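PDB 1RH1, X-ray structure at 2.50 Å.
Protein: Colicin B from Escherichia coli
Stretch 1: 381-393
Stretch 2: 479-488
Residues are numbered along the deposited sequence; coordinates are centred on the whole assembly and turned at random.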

# COMPACT_ATOMS: atom_id res chain seq x y z
N SER A 381 -2.87 19.88 48.65
CA SER A 381 -4.19 20.44 48.43
C SER A 381 -5.01 19.59 47.45
O SER A 381 -6.01 20.06 46.89
N LEU A 382 -4.56 18.33 47.23
CA LEU A 382 -5.25 17.29 46.45
C LEU A 382 -5.64 16.14 47.41
O LEU A 382 -5.01 15.08 47.47
N LYS A 383 -6.75 16.44 48.14
CA LYS A 383 -7.35 15.60 49.17
C LYS A 383 -8.86 15.43 49.04
O LYS A 383 -9.54 16.29 48.48
N ILE A 384 -9.39 14.27 49.52
CA ILE A 384 -10.82 13.90 49.61
C ILE A 384 -11.28 13.55 51.03
O ILE A 384 -10.55 12.90 51.80
N ASN A 385 -12.50 13.93 51.44
CA ASN A 385 -13.00 13.44 52.73
C ASN A 385 -13.73 12.10 52.55
O ASN A 385 -14.32 11.83 51.51
N ALA A 386 -13.70 11.28 53.61
CA ALA A 386 -14.24 9.91 53.67
C ALA A 386 -15.61 9.60 53.09
O ALA A 386 -15.94 8.46 52.74
N THR A 387 -16.38 10.67 52.97
CA THR A 387 -17.72 10.63 52.45
C THR A 387 -17.63 10.71 50.93
O THR A 387 -18.33 9.98 50.23
N ASP A 388 -16.78 11.60 50.41
CA ASP A 388 -16.54 11.67 48.97
C ASP A 388 -15.76 10.48 48.46
O ASP A 388 -16.08 9.97 47.39
N LYS A 389 -14.76 9.99 49.20
CA LYS A 389 -13.98 8.83 48.83
C LYS A 389 -14.95 7.68 48.69
O LYS A 389 -14.99 7.05 47.64
N GLU A 390 -15.82 7.50 49.70
CA GLU A 390 -16.82 6.44 49.69
C GLU A 390 -17.73 6.48 48.47
O GLU A 390 -18.11 5.44 47.93
N ALA A 391 -18.06 7.67 47.97
CA ALA A 391 -18.90 7.84 46.80
C ALA A 391 -18.19 7.40 45.54
O ALA A 391 -18.86 6.83 44.68
N ILE A 392 -16.87 7.60 45.39
CA ILE A 392 -16.15 7.21 44.17
C ILE A 392 -15.97 5.71 44.07
O ILE A 392 -16.12 5.07 43.02
N VAL A 393 -15.62 5.15 45.23
CA VAL A 393 -15.45 3.73 45.38
C VAL A 393 -16.76 3.07 45.00
O VAL A 393 -16.77 2.33 44.03
N ALA A 479 -20.26 17.78 42.43
CA ALA A 479 -19.21 18.56 41.80
C ALA A 479 -17.83 18.53 42.46
O ALA A 479 -16.81 18.67 41.78
N THR A 480 -17.78 18.34 43.78
CA THR A 480 -16.51 18.33 44.50
C THR A 480 -15.72 17.13 44.05
O THR A 480 -14.57 17.25 43.65
N VAL A 481 -16.47 16.03 44.06
CA VAL A 481 -16.03 14.71 43.66
C VAL A 481 -15.69 14.71 42.18
O VAL A 481 -14.56 14.37 41.87
N VAL A 482 -16.57 15.10 41.24
CA VAL A 482 -16.24 15.14 39.81
C VAL A 482 -14.95 15.92 39.54
O VAL A 482 -14.18 15.57 38.65
N GLY A 483 -14.67 16.96 40.34
CA GLY A 483 -13.42 17.66 40.22
C GLY A 483 -12.22 16.79 40.63
O GLY A 483 -11.21 16.74 39.92
N PHE A 484 -12.30 16.10 41.78
CA PHE A 484 -11.21 15.26 42.27
C PHE A 484 -10.90 14.16 41.26
O PHE A 484 -9.73 13.97 40.90
N VAL A 485 -11.93 13.47 40.78
CA VAL A 485 -11.72 12.44 39.80
C VAL A 485 -11.30 13.07 38.50
O VAL A 485 -10.53 12.45 37.78
N GLY A 486 -11.70 14.30 38.17
CA GLY A 486 -11.26 14.92 36.93
C GLY A 486 -9.77 15.18 36.96
O GLY A 486 -9.13 15.14 35.92
N VAL A 487 -9.22 15.48 38.14
CA VAL A 487 -7.79 15.65 38.35
C VAL A 487 -7.09 14.28 38.33
O VAL A 487 -6.18 14.11 37.54
N VAL A 488 -7.50 13.29 39.16
CA VAL A 488 -6.93 11.94 39.19
C VAL A 488 -6.86 11.33 37.83
O VAL A 488 -5.75 11.00 37.42

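The contact is built around Phe 484, a buried residue whose CA-to-CB bond points from its helix toward the other stretch. Its chi1 is t (-171°) and its chi2 is -96°, and more of its surface is covered by the other stretch than that of any other residue here (110 Å²). Ile 384 lies over one face of that ring: its CG2 sits 3.5 Å from the centroid of the Phe 484 ring, only 11° off the normal, the geometry of a CH-pi interaction. A methyl group suits this place because its weakly polarized C-H bonds can meet the pi cloud at close range. Ile 384 has chi1 p and chi2 m, and although its CA-to-CB bond runs sideways, the end of the side chain comes nearer; its CD1 closes to 3.2 Å from CZ of Phe 484, a very tight apolar contact.

Leu 382 also starts sideways and bends in. With chi1 t and chi2 between wells at -117°, it brings CD2 to 3.5 Å from CE2 of Phe 484, and the same methyl lies 3.8 Å from CG1 of Val 487 (chi1 t), one turn further along the helix. Between Leu 382 and Ile 384, the CA-to-CB bond of Lys 383 points away, as suits a charged chain, but its backbone C still passes 3.8 Å from CE2 of Phe 484. The extended segment thus lends backbone as well as side chains to the aromatic pocket.

Helix 386-393 crosses helix 479-488 at 68°, and Ile 392, on the first of these, continues the apolar packing against the second. Buried and pointing toward the partner helix, with chi1 m and chi2 t, it reaches three residues: its CG1 is 3.8 Å from CG1 of Val 481, its CG2 is 3.6 Å from CG2 of Val 485, and its CD1 is 4.2 Å from CD1 of Phe 484. Both valines have chi1 t; their short, branched chains fill space close to the backbone and have few conformations to lose on packing.

Polarity appears at Asp 388, where the CA atoms of Asp 388 and Val 481 approach to 6.1 Å. Asp 388 (chi1 m) points toward the other helix, yet no hydrogen bond crosses the contact: its CG rests 3.5 Å from CG2 of Val 481, and its OD2 is 4.1 Å from the CG2 methyl of Thr 480 (chi1 m). Threonine suits this exposed border, offering a methyl to the contact while keeping a hydroxyl that water can satisfy. The carboxylate of Asp 388, only partly exposed, finds its polar partner within its own stretch, accepting a weak hydrogen bond from ND2 of Asn 385 to OD2 of Asp 388 at 2.7 Å.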

# COMPACT_ATOMS: atom_id res chain seq x y z
CB SER A 381 -4.02 21.87 47.92
OG SER A 381 -3.52 21.93 46.61
CB LEU A 382 -4.34 16.71 45.34
CG LEU A 382 -4.91 16.11 44.02
CD1 LEU A 382 -4.56 14.65 43.91
CD2 LEU A 382 -6.40 16.30 43.95
CB LYS A 383 -7.04 16.19 50.53
CG LYS A 383 -5.58 16.04 50.98
CD LYS A 383 -5.44 16.53 52.43
CE LYS A 383 -4.09 16.19 53.07
NZ LYS A 383 -2.97 16.95 52.54
CB ILE A 384 -11.31 12.62 48.81
CG1 ILE A 384 -10.35 11.45 48.93
CG2 ILE A 384 -11.63 13.01 47.42
CD1 ILE A 384 -8.91 11.47 48.39
CB ASN A 385 -13.95 14.45 53.38
CG ASN A 385 -15.17 14.85 52.57
OD1 ASN A 385 -16.31 14.78 53.04
ND2 ASN A 385 -14.93 15.28 51.34
CB ALA A 386 -14.26 9.47 55.12
CB THR A 387 -18.49 11.80 53.07
OG1 THR A 387 -18.17 11.81 54.46
CG2 THR A 387 -20.00 11.65 52.98
CB ASP A 388 -15.76 12.92 48.62
CG ASP A 388 -16.47 14.23 48.85
OD1 ASP A 388 -17.68 14.23 49.10
OD2 ASP A 388 -15.79 15.27 48.77
CB LYS A 389 -12.97 8.54 49.91
CG LYS A 389 -11.86 7.52 49.66
CD LYS A 389 -10.95 7.49 50.90
CE LYS A 389 -9.96 8.68 51.02
NZ LYS A 389 -9.81 9.19 52.38
CB GLU A 390 -17.64 6.54 50.95
CG GLU A 390 -18.60 5.36 51.16
CD GLU A 390 -17.96 4.01 51.54
OE1 GLU A 390 -17.73 3.81 52.74
OE2 GLU A 390 -17.73 3.16 50.66
CB ALA A 391 -19.28 9.29 46.62
CB ILE A 392 -14.78 7.83 44.13
CG1 ILE A 392 -14.73 9.24 44.66
CG2 ILE A 392 -14.45 7.92 42.66
CD1 ILE A 392 -13.33 9.83 44.92
CB VAL A 393 -15.06 3.44 46.82
CG1 VAL A 393 -15.04 1.95 47.11
CG2 VAL A 393 -13.67 4.00 47.04
CB ALA A 479 -19.61 20.00 41.72
CB THR A 480 -16.69 18.21 46.00
OG1 THR A 480 -17.84 18.94 46.35
CG2 THR A 480 -15.51 18.78 46.75
CB VAL A 481 -17.14 13.72 43.98
CG1 VAL A 481 -16.71 12.31 43.68
CG2 VAL A 481 -17.43 13.80 45.47
CB VAL A 482 -17.43 15.77 39.05
CG1 VAL A 482 -17.15 16.05 37.57
CG2 VAL A 482 -18.54 14.75 39.14
CB PHE A 484 -11.60 14.61 43.60
CG PHE A 484 -10.43 13.90 44.27
CD1 PHE A 484 -10.26 12.52 44.11
CD2 PHE A 484 -9.51 14.62 45.02
CE1 PHE A 484 -9.16 11.87 44.68
CE2 PHE A 484 -8.41 13.97 45.59
CZ PHE A 484 -8.23 12.60 45.42
CB VAL A 485 -13.00 11.62 39.64
CG1 VAL A 485 -12.91 10.60 38.53
CG2 VAL A 485 -13.21 10.83 40.92
CB VAL A 487 -7.61 16.39 39.68
CG1 VAL A 487 -6.20 16.25 40.19
CG2 VAL A 487 -7.81 17.87 39.45
CB VAL A 488 -7.73 10.97 40.06
CG1 VAL A 488 -7.35 9.49 39.86
CG2 VAL A 488 -7.42 11.35 41.50